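Thiamine-phosphate synthase (Pyrococcus furiosus, PDB 1XI3) probably condenses a thiazole phosphate with a hydroxymethylpyrimidine diphosphate to make thiamine phosphate, the coupling step of thiamine biosynthesis, with the help of magnesium. Local coordinates at residues 134-138 and 148-154; 165-171 and 184-189; 172-176 and 204-208. One frame throughout, in Å; residues are numbered along the deposited sequence. Where two conformers were deposited one is given.

Contact 1: residues 134-138 and 148-154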
ATOM      1  N   ALA A 134     -11.049 -15.401  12.326  1.00 12.42           N
ATOM      2  CA  ALA A 134     -10.843 -15.618  13.794  1.00 13.24           C
ATOM      3  C   ALA A 134      -9.789 -16.662  14.009  1.00 12.62           C
ATOM      4  O   ALA A 134      -9.909 -17.798  13.546  1.00 13.37           O
ATOM      5  CB  ALA A 134     -12.145 -16.022  14.461  1.00 14.73           C
ATOM      6  N   GLY A 135      -8.687 -16.289  14.682  1.00 12.29           N
ATOM      7  CA  GLY A 135      -7.627 -17.223  14.947  1.00 12.76           C
ATOM      8  C   GLY A 135      -6.633 -16.656  15.961  1.00 13.10           C
ATOM      9  O   GLY A 135      -6.899 -15.639  16.547  1.00 14.12           O
ATOM     10  N   SER A 136      -5.485 -17.284  16.127  1.00 15.97           N
ATOM     11  CA  SER A 136      -5.120 -18.539  15.519  1.00 15.36           C
ATOM     12  C   SER A 136      -5.782 -19.669  16.297  1.00 18.46           C
ATOM     13  O   SER A 136      -5.715 -19.711  17.523  1.00 16.51           O
ATOM     14  CB  SER A 136      -3.609 -18.713  15.551  0.65 14.42           C
ATOM     15  OG  SER A 136      -3.225 -19.805  14.748  0.65 17.98           O
ATOM     16  N   VAL A 137      -6.461 -20.573  15.601  1.00 14.56           N
ATOM     17  CA  VAL A 137      -7.123 -21.674  16.335  1.00 14.09           C
ATOM     18  C   VAL A 137      -6.054 -22.524  17.085  1.00 17.56           C
ATOM     19  O   VAL A 137      -6.194 -22.829  18.303  1.00 17.54           O
ATOM     20  CB  VAL A 137      -7.952 -22.561  15.415  1.00 15.79           C
ATOM     21  CG1 VAL A 137      -8.672 -23.641  16.208  1.00 16.71           C
ATOM     22  CG2 VAL A 137      -8.972 -21.728  14.665  1.00 14.30           C
ATOM     23  N   PHE A 138      -5.027 -22.889  16.332  1.00 18.75           N
ATOM     24  CA  PHE A 138      -3.893 -23.656  16.835  1.00 21.55           C
ATOM     25  C   PHE A 138      -2.595 -22.896  16.513  1.00 25.42           C
ATOM     26  O   PHE A 138      -2.580 -21.987  15.682  1.00 20.92           O
ATOM     27  CB  PHE A 138      -3.854 -25.028  16.177  1.00 22.44           C
ATOM     28  CG  PHE A 138      -5.149 -25.779  16.218  1.00 22.26           C
ATOM     29  CD1 PHE A 138      -5.915 -25.929  15.072  1.00 23.31           C
ATOM     30  CD2 PHE A 138      -5.588 -26.376  17.398  1.00 25.26           C
ATOM     31  CE1 PHE A 138      -7.096 -26.657  15.095  1.00 24.40           C
ATOM     32  CE2 PHE A 138      -6.787 -27.078  17.426  1.00 26.92           C
ATOM     33  CZ  PHE A 138      -7.532 -27.215  16.280  1.00 23.42           C
ATOM     34  N   VAL A 148      -3.068 -17.181  19.948  1.00 19.99           N
ATOM     35  CA  VAL A 148      -3.812 -18.426  19.751  1.00 21.76           C
ATOM     36  C   VAL A 148      -5.104 -18.355  20.558  1.00 25.57           C
ATOM     37  O   VAL A 148      -5.085 -18.008  21.755  1.00 23.50           O
ATOM     38  CB  VAL A 148      -2.959 -19.632  20.167  1.00 21.35           C
ATOM     39  CG1 VAL A 148      -3.787 -20.912  20.204  1.00 23.79           C
ATOM     40  CG2 VAL A 148      -1.795 -19.794  19.231  1.00 22.36           C
ATOM     41  N   ILE A 149      -6.236 -18.686  19.930  1.00 22.08           N
ATOM     42  CA  ILE A 149      -7.541 -18.565  20.600  1.00 20.08           C
ATOM     43  C   ILE A 149      -8.170 -19.917  20.981  1.00 18.34           C
ATOM     44  O   ILE A 149      -9.007 -19.964  21.905  1.00 18.80           O
ATOM     45  CB  ILE A 149      -8.562 -17.734  19.788  1.00 19.84           C
ATOM     46  CG1 ILE A 149      -8.921 -18.445  18.476  1.00 17.79           C
ATOM     47  CG2 ILE A 149      -8.035 -16.299  19.539  1.00 20.91           C
ATOM     48  CD1 ILE A 149     -10.045 -17.710  17.679  1.00 20.15           C
ATOM     49  N   GLY A 150      -7.755 -20.989  20.318  1.00 18.71           N
ATOM     50  CA  GLY A 150      -8.296 -22.322  20.579  1.00 21.34           C
ATOM     51  C   GLY A 150      -9.730 -22.532  20.068  1.00 20.06           C
ATOM     52  O   GLY A 150     -10.437 -21.573  19.655  1.00 17.17           O
ATOM     53  N   LEU A 151     -10.159 -23.797  20.085  1.00 22.25           N
ATOM     54  CA  LEU A 151     -11.528 -24.156  19.706  1.00 19.32           C
ATOM     55  C   LEU A 151     -12.581 -23.484  20.560  1.00 19.99           C
ATOM     56  O   LEU A 151     -13.582 -23.023  20.022  1.00 17.99           O
ATOM     57  CB  LEU A 151     -11.738 -25.686  19.725  1.00 19.95           C
ATOM     58  CG  LEU A 151     -10.928 -26.475  18.686  1.00 21.11           C
ATOM     59  CD1 LEU A 151     -10.865 -27.956  18.983  1.00 23.76           C
ATOM     60  CD2 LEU A 151     -11.499 -26.267  17.275  1.00 18.97           C
ATOM     61  N   GLU A 152     -12.386 -23.422  21.891  1.00 20.17           N
ATOM     62  CA  GLU A 152     -13.345 -22.736  22.752  1.00 22.02           C
ATOM     63  C   GLU A 152     -13.487 -21.248  22.458  1.00 16.17           C
ATOM     64  O   GLU A 152     -14.580 -20.691  22.477  1.00 17.76           O
ATOM     65  CB  GLU A 152     -12.965 -22.905  24.238  1.00 24.39           C
ATOM     66  CG  GLU A 152     -13.251 -24.299  24.768  1.00 31.20           C
ATOM     67  CD  GLU A 152     -13.170 -24.371  26.282  1.00 33.70           C
ATOM     68  OE1 GLU A 152     -13.097 -23.286  26.922  1.00 36.67           O
ATOM     69  OE2 GLU A 152     -13.186 -25.511  26.815  1.00 38.86           O
ATOM     70  N   GLY A 153     -12.363 -20.586  22.196  1.00 20.01           N
ATOM     71  CA  GLY A 153     -12.387 -19.171  21.881  1.00 18.44           C
ATOM     72  C   GLY A 153     -13.016 -18.930  20.530  1.00 14.73           C
ATOM     73  O   GLY A 153     -13.803 -18.003  20.373  1.00 16.90           O
ATOM     74  N   LEU A 154     -12.685 -19.795  19.586  1.00 14.90           N
ATOM     75  CA  LEU A 154     -13.368 -19.749  18.273  1.00 14.33           C
ATOM     76  C   LEU A 154     -14.890 -19.902  18.433  1.00 15.01           C
ATOM     77  O   LEU A 154     -15.645 -19.122  17.896  1.00 16.30           O
ATOM     78  CB  LEU A 154     -12.797 -20.825  17.371  1.00 15.85           C
ATOM     79  CG  LEU A 154     -13.400 -20.893  15.962  1.00 13.46           C
ATOM     80  CD1 LEU A 154     -13.223 -19.504  15.240  1.00 13.80           C
ATOM     81  CD2 LEU A 154     -12.770 -21.991  15.210  1.00 15.22           C
TER

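Contact 2: residues 165-171 and 184-189. With SO4 (sulfate ion), chain C.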
ATOM      1  N   VAL A 165     -17.949 -16.002   9.977  1.00 11.44           N
ATOM      2  CA  VAL A 165     -16.660 -16.249  10.646  1.00 13.91           C
ATOM      3  C   VAL A 165     -15.915 -17.350   9.898  1.00 14.80           C
ATOM      4  O   VAL A 165     -16.448 -18.455   9.706  1.00 14.34           O
ATOM      5  CB  VAL A 165     -16.860 -16.658  12.126  1.00 13.74           C
ATOM      6  CG1 VAL A 165     -15.488 -16.913  12.798  1.00 16.40           C
ATOM      7  CG2 VAL A 165     -17.706 -15.636  12.863  1.00 15.25           C
ATOM      8  N   VAL A 166     -14.678 -17.037   9.477  1.00 11.77           N
ATOM      9  CA  VAL A 166     -13.753 -17.990   8.902  1.00 12.17           C
ATOM     10  C   VAL A 166     -12.679 -18.282   9.952  1.00 14.27           C
ATOM     11  O   VAL A 166     -12.031 -17.357  10.460  1.00 13.52           O
ATOM     12  CB  VAL A 166     -13.104 -17.433   7.634  1.00 14.59           C
ATOM     13  CG1 VAL A 166     -12.161 -18.426   7.053  1.00 16.12           C
ATOM     14  CG2 VAL A 166     -14.190 -17.063   6.614  1.00 16.76           C
ATOM     15  N   ALA A 167     -12.520 -19.548  10.320  1.00 13.70           N
ATOM     16  CA  ALA A 167     -11.456 -19.945  11.265  1.00 13.04           C
ATOM     17  C   ALA A 167     -10.124 -19.898  10.552  1.00 12.80           C
ATOM     18  O   ALA A 167     -10.049 -20.248   9.374  1.00 12.16           O
ATOM     19  CB  ALA A 167     -11.693 -21.376  11.761  1.00 14.67           C
ATOM     20  N   ILE A 168      -9.042 -19.535  11.272  1.00 11.96           N
ATOM     21  CA  ILE A 168      -7.738 -19.552  10.700  1.00 12.76           C
ATOM     22  C   ILE A 168      -6.690 -19.945  11.742  1.00 13.58           C
ATOM     23  O   ILE A 168      -6.840 -19.619  12.928  1.00 13.54           O
ATOM     24  CB  ILE A 168      -7.372 -18.162  10.060  1.00 13.23           C
ATOM     25  CG1 ILE A 168      -6.089 -18.293   9.239  1.00 13.58           C
ATOM     26  CG2 ILE A 168      -7.305 -17.078  11.110  1.00 14.70           C
ATOM     27  CD1 ILE A 168      -5.742 -17.118   8.382  1.00 15.24           C
ATOM     28  N   GLY A 169      -5.655 -20.624  11.274  1.00 14.67           N
ATOM     29  CA  GLY A 169      -4.453 -20.824  12.051  1.00 15.09           C
ATOM     30  C   GLY A 169      -4.234 -22.261  12.454  1.00 16.59           C
ATOM     31  O   GLY A 169      -4.951 -22.788  13.316  1.00 18.41           O
ATOM     32  N   GLY A 170      -3.269 -22.902  11.823  1.00 18.31           N
ATOM     33  CA  GLY A 170      -2.922 -24.275  12.159  1.00 18.63           C
ATOM     34  C   GLY A 170      -3.916 -25.330  11.717  1.00 20.58           C
ATOM     35  O   GLY A 170      -3.906 -26.471  12.238  1.00 21.06           O
ATOM     36  N   ILE A 171      -4.759 -24.980  10.740  1.00 19.60           N
ATOM     37  CA  ILE A 171      -5.827 -25.864  10.297  1.00 17.14           C
ATOM     38  C   ILE A 171      -5.344 -26.808   9.211  1.00 20.97           C
ATOM     39  O   ILE A 171      -4.665 -26.412   8.275  1.00 21.89           O
ATOM     40  CB  ILE A 171      -7.079 -25.090   9.814  1.00 15.44           C
ATOM     41  CG1 ILE A 171      -7.582 -24.143  10.917  1.00 16.06           C
ATOM     42  CG2 ILE A 171      -8.181 -26.051   9.406  1.00 16.72           C
ATOM     43  CD1 ILE A 171      -8.651 -23.126  10.456  1.00 18.20           C
ATOM     44  N   VAL A 184     -18.382 -22.249  12.506  1.00 16.26           N
ATOM     45  CA  VAL A 184     -17.827 -21.333  11.514  1.00 13.14           C
ATOM     46  C   VAL A 184     -18.424 -21.569  10.123  1.00 14.43           C
ATOM     47  O   VAL A 184     -18.964 -22.636   9.828  1.00 15.38           O
ATOM     48  CB  VAL A 184     -16.267 -21.426  11.439  1.00 13.36           C
ATOM     49  CG1 VAL A 184     -15.658 -20.870  12.772  1.00 14.63           C
ATOM     50  CG2 VAL A 184     -15.800 -22.822  11.154  1.00 14.02           C
ATOM     51  N   ASP A 185     -18.351 -20.538   9.305  1.00 14.54           N
ATOM     52  CA  ASP A 185     -18.808 -20.600   7.927  1.00 15.46           C
ATOM     53  C   ASP A 185     -17.760 -21.158   6.966  1.00 14.92           C
ATOM     54  O   ASP A 185     -18.067 -21.471   5.835  1.00 15.84           O
ATOM     55  CB  ASP A 185     -19.267 -19.225   7.528  1.00 17.52           C
ATOM     56  CG  ASP A 185     -20.353 -18.717   8.456  1.00 19.68           C
ATOM     57  OD1 ASP A 185     -20.072 -17.919   9.400  1.00 16.72           O
ATOM     58  OD2 ASP A 185     -21.485 -19.239   8.319  1.00 17.45           O
ATOM     59  N   GLY A 186     -16.504 -21.241   7.416  1.00 14.20           N
ATOM     60  CA  GLY A 186     -15.433 -21.670   6.583  1.00 12.22           C
ATOM     61  C   GLY A 186     -14.139 -21.815   7.326  1.00 13.80           C
ATOM     62  O   GLY A 186     -14.018 -21.417   8.496  1.00 14.24           O
ATOM     63  N   ILE A 187     -13.165 -22.388   6.634  1.00 11.85           N
ATOM     64  CA  ILE A 187     -11.799 -22.498   7.130  1.00 11.77           C
ATOM     65  C   ILE A 187     -10.825 -21.863   6.157  1.00 14.09           C
ATOM     66  O   ILE A 187     -10.971 -21.974   4.949  1.00 13.48           O
ATOM     67  CB  ILE A 187     -11.402 -23.942   7.438  1.00 14.49           C
ATOM     68  CG1 ILE A 187     -11.573 -24.837   6.186  1.00 14.18           C
ATOM     69  CG2 ILE A 187     -12.249 -24.454   8.575  1.00 14.88           C
ATOM     70  CD1 ILE A 187     -10.947 -26.225   6.306  1.00 17.21           C
ATOM     71  N   ALA A 188      -9.840 -21.155   6.729  1.00 10.83           N
ATOM     72  CA  ALA A 188      -8.769 -20.554   5.996  1.00 12.97           C
ATOM     73  C   ALA A 188      -7.499 -21.351   6.241  1.00 14.39           C
ATOM     74  O   ALA A 188      -7.163 -21.651   7.386  1.00 15.17           O
ATOM     75  CB  ALA A 188      -8.574 -19.097   6.398  1.00 10.21           C
ATOM     76  N   VAL A 189      -6.811 -21.674   5.156  1.00 13.31           N
ATOM     77  CA  VAL A 189      -5.600 -22.453   5.208  1.00 14.65           C
ATOM     78  C   VAL A 189      -4.472 -21.804   4.416  1.00 17.42           C
ATOM     79  O   VAL A 189      -4.703 -21.187   3.367  1.00 14.62           O
ATOM     80  CB  VAL A 189      -5.838 -23.898   4.724  1.00 17.96           C
ATOM     81  CG1 VAL A 189      -6.768 -24.632   5.694  1.00 20.16           C
ATOM     82  CG2 VAL A 189      -6.403 -23.924   3.323  1.00 18.69           C
TER
HETATM   83  S   SO4 C 301      -1.509 -22.123   8.703  0.80 24.41           S
HETATM   84  O1  SO4 C 301      -1.309 -23.419   9.379  0.80 30.73           O
HETATM   85  O2  SO4 C 301      -0.350 -22.041   7.824  0.80 22.22           O
HETATM   86  O3  SO4 C 301      -2.749 -22.143   7.924  0.80 21.29           O
HETATM   87  O4  SO4 C 301      -1.682 -21.164   9.752  0.80 26.53           O
HETATM   88  O   HOH W   1      -5.148 -22.325   9.078  1.00 15.51           O

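Contact 3: residues 172-176 and 204-208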
ATOM      1  N   ASN A 172      -5.727 -28.070   9.343  1.00 22.93           N
ATOM      2  CA  ASN A 172      -5.411 -29.055   8.346  1.00 24.13           C
ATOM      3  C   ASN A 172      -6.438 -30.173   8.331  1.00 19.32           C
ATOM      4  O   ASN A 172      -7.412 -30.102   9.029  1.00 22.97           O
ATOM      5  CB  ASN A 172      -3.984 -29.588   8.563  1.00 27.48           C
ATOM      6  CG  ASN A 172      -3.799 -30.212   9.926  1.00 28.70           C
ATOM      7  OD1 ASN A 172      -4.612 -31.032  10.369  1.00 30.90           O
ATOM      8  ND2 ASN A 172      -2.746 -29.805  10.616  1.00 31.90           N
ATOM      9  N   LYS A 173      -6.230 -31.181   7.482  1.00 24.84           N
ATOM     10  CA  LYS A 173      -7.248 -32.225   7.280  1.00 28.04           C
ATOM     11  C   LYS A 173      -7.530 -33.043   8.532  1.00 24.46           C
ATOM     12  O   LYS A 173      -8.608 -33.604   8.668  1.00 27.33           O
ATOM     13  CB  LYS A 173      -6.857 -33.170   6.129  1.00 30.21           C
ATOM     14  CG  LYS A 173      -5.578 -33.944   6.364  1.00 32.46           C
ATOM     15  CD  LYS A 173      -5.369 -35.017   5.296  1.00 36.20           C
ATOM     16  CE  LYS A 173      -4.136 -34.762   4.478  1.00 39.34           C
ATOM     17  NZ  LYS A 173      -4.036 -35.726   3.346  1.00 44.42           N
ATOM     18  N   ASP A 174      -6.568 -33.073   9.446  1.00 29.51           N
ATOM     19  CA  ASP A 174      -6.709 -33.813  10.697  1.00 28.33           C
ATOM     20  C   ASP A 174      -7.535 -33.098  11.763  1.00 28.69           C
ATOM     21  O   ASP A 174      -8.090 -33.752  12.622  1.00 27.66           O
ATOM     22  CB  ASP A 174      -5.327 -34.153  11.260  1.00 32.37           C
ATOM     23  CG  ASP A 174      -4.513 -35.090  10.332  1.00 36.94           C
ATOM     24  OD1 ASP A 174      -5.119 -35.904   9.597  1.00 42.12           O
ATOM     25  OD2 ASP A 174      -3.270 -35.002  10.334  1.00 40.17           O
ATOM     26  N   ASN A 175      -7.570 -31.757  11.758  1.00 24.64           N
ATOM     27  CA  ASN A 175      -8.339 -31.004  12.752  1.00 23.20           C
ATOM     28  C   ASN A 175      -9.483 -30.207  12.143  1.00 17.13           C
ATOM     29  O   ASN A 175     -10.283 -29.611  12.869  1.00 16.99           O
ATOM     30  CB  ASN A 175      -7.439 -30.091  13.602  1.00 22.87           C
ATOM     31  CG  ASN A 175      -6.650 -29.093  12.772  1.00 23.97           C
ATOM     32  OD1 ASN A 175      -7.139 -28.605  11.755  1.00 21.79           O
ATOM     33  ND2 ASN A 175      -5.432 -28.791  13.201  1.00 21.94           N
ATOM     34  N   ALA A 176      -9.610 -30.250  10.820  1.00 19.68           N
ATOM     35  CA  ALA A 176     -10.640 -29.476  10.133  1.00 19.97           C
ATOM     36  C   ALA A 176     -12.067 -29.778  10.580  1.00 19.97           C
ATOM     37  O   ALA A 176     -12.845 -28.858  10.791  1.00 18.33           O
ATOM     38  CB  ALA A 176     -10.487 -29.602   8.631  1.00 20.37           C
ATOM     39  N   GLU A 204      -8.671 -30.328  -2.625  1.00 22.35           N
ATOM     40  CA  GLU A 204      -9.793 -31.248  -2.824  1.00 23.93           C
ATOM     41  C   GLU A 204     -10.212 -31.943  -1.534  1.00 21.68           C
ATOM     42  O   GLU A 204     -11.410 -32.033  -1.236  1.00 22.55           O
ATOM     43  CB  GLU A 204      -9.450 -32.322  -3.851  1.00 27.37           C
ATOM     44  CG  GLU A 204      -9.555 -31.848  -5.277  1.00 30.32           C
ATOM     45  CD  GLU A 204      -9.210 -32.947  -6.270  1.00 34.97           C
ATOM     46  OE1 GLU A 204      -8.531 -32.627  -7.284  1.00 36.57           O
ATOM     47  OE2 GLU A 204      -9.643 -34.128  -6.026  1.00 39.02           O
ATOM     48  N   GLU A 205      -9.222 -32.426  -0.789  1.00 20.44           N
ATOM     49  CA  GLU A 205      -9.477 -33.117   0.481  1.00 26.88           C
ATOM     50  C   GLU A 205     -10.174 -32.211   1.486  1.00 24.62           C
ATOM     51  O   GLU A 205     -11.128 -32.589   2.140  1.00 22.42           O
ATOM     52  CB  GLU A 205      -8.170 -33.564   1.102  1.00 28.49           C
ATOM     53  CG  GLU A 205      -7.434 -34.640   0.329  1.00 36.00           C
ATOM     54  CD  GLU A 205      -6.058 -34.953   0.922  1.00 37.68           C
ATOM     55  OE1 GLU A 205      -5.680 -34.345   1.957  1.00 38.02           O
ATOM     56  OE2 GLU A 205      -5.357 -35.809   0.336  1.00 44.00           O
ATOM     57  N   LEU A 206      -9.680 -30.989   1.601  1.00 20.37           N
ATOM     58  CA  LEU A 206     -10.274 -30.051   2.514  1.00 18.82           C
ATOM     59  C   LEU A 206     -11.649 -29.671   2.073  1.00 18.32           C
ATOM     60  O   LEU A 206     -12.545 -29.540   2.893  1.00 19.68           O
ATOM     61  CB  LEU A 206      -9.361 -28.810   2.678  1.00 19.21           C
ATOM     62  CG  LEU A 206      -8.143 -29.102   3.549  1.00 18.79           C
ATOM     63  CD1 LEU A 206      -6.991 -28.065   3.305  1.00 20.57           C
ATOM     64  CD2 LEU A 206      -8.503 -29.162   5.019  1.00 22.24           C
ATOM     65  N   ARG A 207     -11.849 -29.473   0.773  1.00 18.29           N
ATOM     66  CA  ARG A 207     -13.135 -29.058   0.274  1.00 19.82           C
ATOM     67  C   ARG A 207     -14.202 -30.107   0.586  1.00 20.88           C
ATOM     68  O   ARG A 207     -15.342 -29.776   0.925  1.00 19.74           O
ATOM     69  CB  ARG A 207     -13.087 -28.826  -1.237  1.00 21.77           C
ATOM     70  CG  ARG A 207     -14.430 -28.394  -1.873  1.00 20.97           C
ATOM     71  CD  ARG A 207     -14.985 -27.121  -1.320  1.00 20.46           C
ATOM     72  NE  ARG A 207     -16.308 -26.836  -1.826  1.00 23.09           N
ATOM     73  CZ  ARG A 207     -16.595 -26.311  -3.023  1.00 24.24           C
ATOM     74  NH1 ARG A 207     -15.651 -25.896  -3.883  1.00 21.07           N
ATOM     75  NH2 ARG A 207     -17.870 -26.146  -3.355  1.00 25.08           N
ATOM     76  N   LYS A 208     -13.810 -31.355   0.430  1.00 22.67           N
ATOM     77  CA  LYS A 208     -14.698 -32.475   0.720  1.00 24.46           C
ATOM     78  C   LYS A 208     -15.105 -32.455   2.185  1.00 24.32           C
ATOM     79  O   LYS A 208     -16.293 -32.563   2.500  1.00 21.81           O
ATOM     80  CB  LYS A 208     -13.996 -33.782   0.397  1.00 25.12           C
ATOM     81  CG  LYS A 208     -14.951 -35.018   0.470  1.00 26.86           C
ATOM     82  CD  LYS A 208     -14.289 -36.225  -0.146  1.00 27.42           C
TER

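Contact 1: residues 134-138 and 148-154
Val-137 gives the largest share of the covered surface of 134-138, 80 Å², although its CA-to-CB bond points away from the helix. With chi1 in the t well its two methyls meet different leucines: CG1 of Val-137 lies 4.0 Å from CD2 of Leu-151, and CG2 of Val-137 lies 3.8 Å from CD2 of Leu-154. Leu-151 (m, t) bends its end back, so that its CD2 also meets CZ of Phe-138 at 4.2 Å, obliquely to the ring. Leu-154 takes the t, p rotamer and sets CD1 3.7 Å from CB of Ala-134. With chi1 p and chi2 t, CG2 of Ile-149 lies 3.3 Å from O of Gly-135 and its CD1 4.2 Å from CB of Ala-134. The backbones join where the loop ends: N of Ile-149 donates to O of Ser-136 (2.7 Å, 165°), while the bond from N of Gly-150 to O of Val-137 (3.1 Å, 122°) is weak. A cis peptide precedes Ser-136, whose t rotamer lets OG give a very short 2.5 Å hydrogen bond to O of Phe-138. Strand 165-168 and helix 176-180 cover the valine-leucine cluster. This is the beta-alpha step of a TIM barrel, strand 131-135 leading through a loop into helix 150-160; the side chain of Ser-136 lies about 3 Å from that of Thr-140, a predicted thiazole phosphate-binding residue.

Contact 2: residues 165-171 and 184-189
Four direct hydrogen bonds tie the segments 165-171 and 184-189 together. At the start, Val-165 and Asp-185 pair twice: N of Asp-185 donates to O of Val-165 (2.8 Å), and N of Val-165 to the carboxylate OD1 of Asp-185 (2.9 Å, 166°), while OD2 of Asp-185 bridges to Arg-12. Next, N of Ala-167 donates to O of Gly-186 (3.0 Å) and N of Ala-188 to O of Ala-167 (2.8 Å), the parallel pattern of strands running at 37°. Beyond them a water takes over, accepting from N of Gly-169 (2.8 Å) and N of Ile-171 (3.2 Å) and donating to O of Ala-188 (2.7 Å) and to O3 of the sulfate (2.7 Å). N of Gly-170 donates to O4 of the sulfate (3.1 Å, 171°), which Ile-190 N and Ser-191 OG also bond. Packing divides by sheet face: CG1 of Val-166 meets CB of Ala-188 at 3.7 Å, whereas CB of Ala-167, on the other face with Ile-187, touches CG1 of Val-184 at 4.1 Å. The backbone angles of Gly-169 by themselves call for glycine. Held by two amides and a hydroxyl, the sulfate, probably from the crystallisation liquor, is consistent with a TIM-barrel phosphate site and probably marks the thiazole phosphate position.

Contact 3: residues 172-176 and 204-208
Asn-172 opens the turn with its CA-to-CB bond pointing away from 204-208: its OD1 accepts from N of Asp-174 at 3.0 Å, which defines an Asx turn. Its backbone N donates to OD1 of Asn-175 (2.8 Å, 172°), and the return bond from N of Asn-175 to OD1 of Asn-172 (3.3 Å) is weak. Lys-173 points toward the helix, and its side chain, with chi1 p and chi3 off-rotamer at 117°, brings NZ to 2.6 Å from OE1 of Glu-205, a salt bridge near the surface. The backbone N of Lys-173 lies 3.9 Å from CD2 of Leu-206. Asn-175 serves the turn instead, its ND2 bonding back to Gly-170. Ala-176, in helix 176-180, then turns CB to CD2 of Leu-206 at 4.1 Å, so one leucine methyl meets both Lys-173 and Ala-176. Only 188 Å² is buried in all. Leu-206 also packs on helix 191-194 and on Leu-17 of strand 17-20, so the turn leading into helix 176-180 rests against helix 199-214 on the outside of the barrel.

Overall arrangement
The three contacts follow one another around one sector of an eight-stranded parallel barrel. Contact 1 closes before contact 2 opens, whereas contacts 2 and 3 interleave along the chain. Centres of contacts 1 and 2 are about 9 Å apart, those of 2 and 3 about 11 Å, and those of 1 and 3 about 17 Å. Strands 131-135 and 165-168 are sheet neighbours, with N of Val-137 2.9 Å from O of Ile-168. Contact 2 meets contact 3 through ND2 of Asn-175, 2.9 Å from O of Gly-170. Contact 1 thus joins a strand end to its following helix, contact 2 pairs the last two strands beside the predicted thiazole phosphate site, and contact 3 rests a turn on helix 199-214.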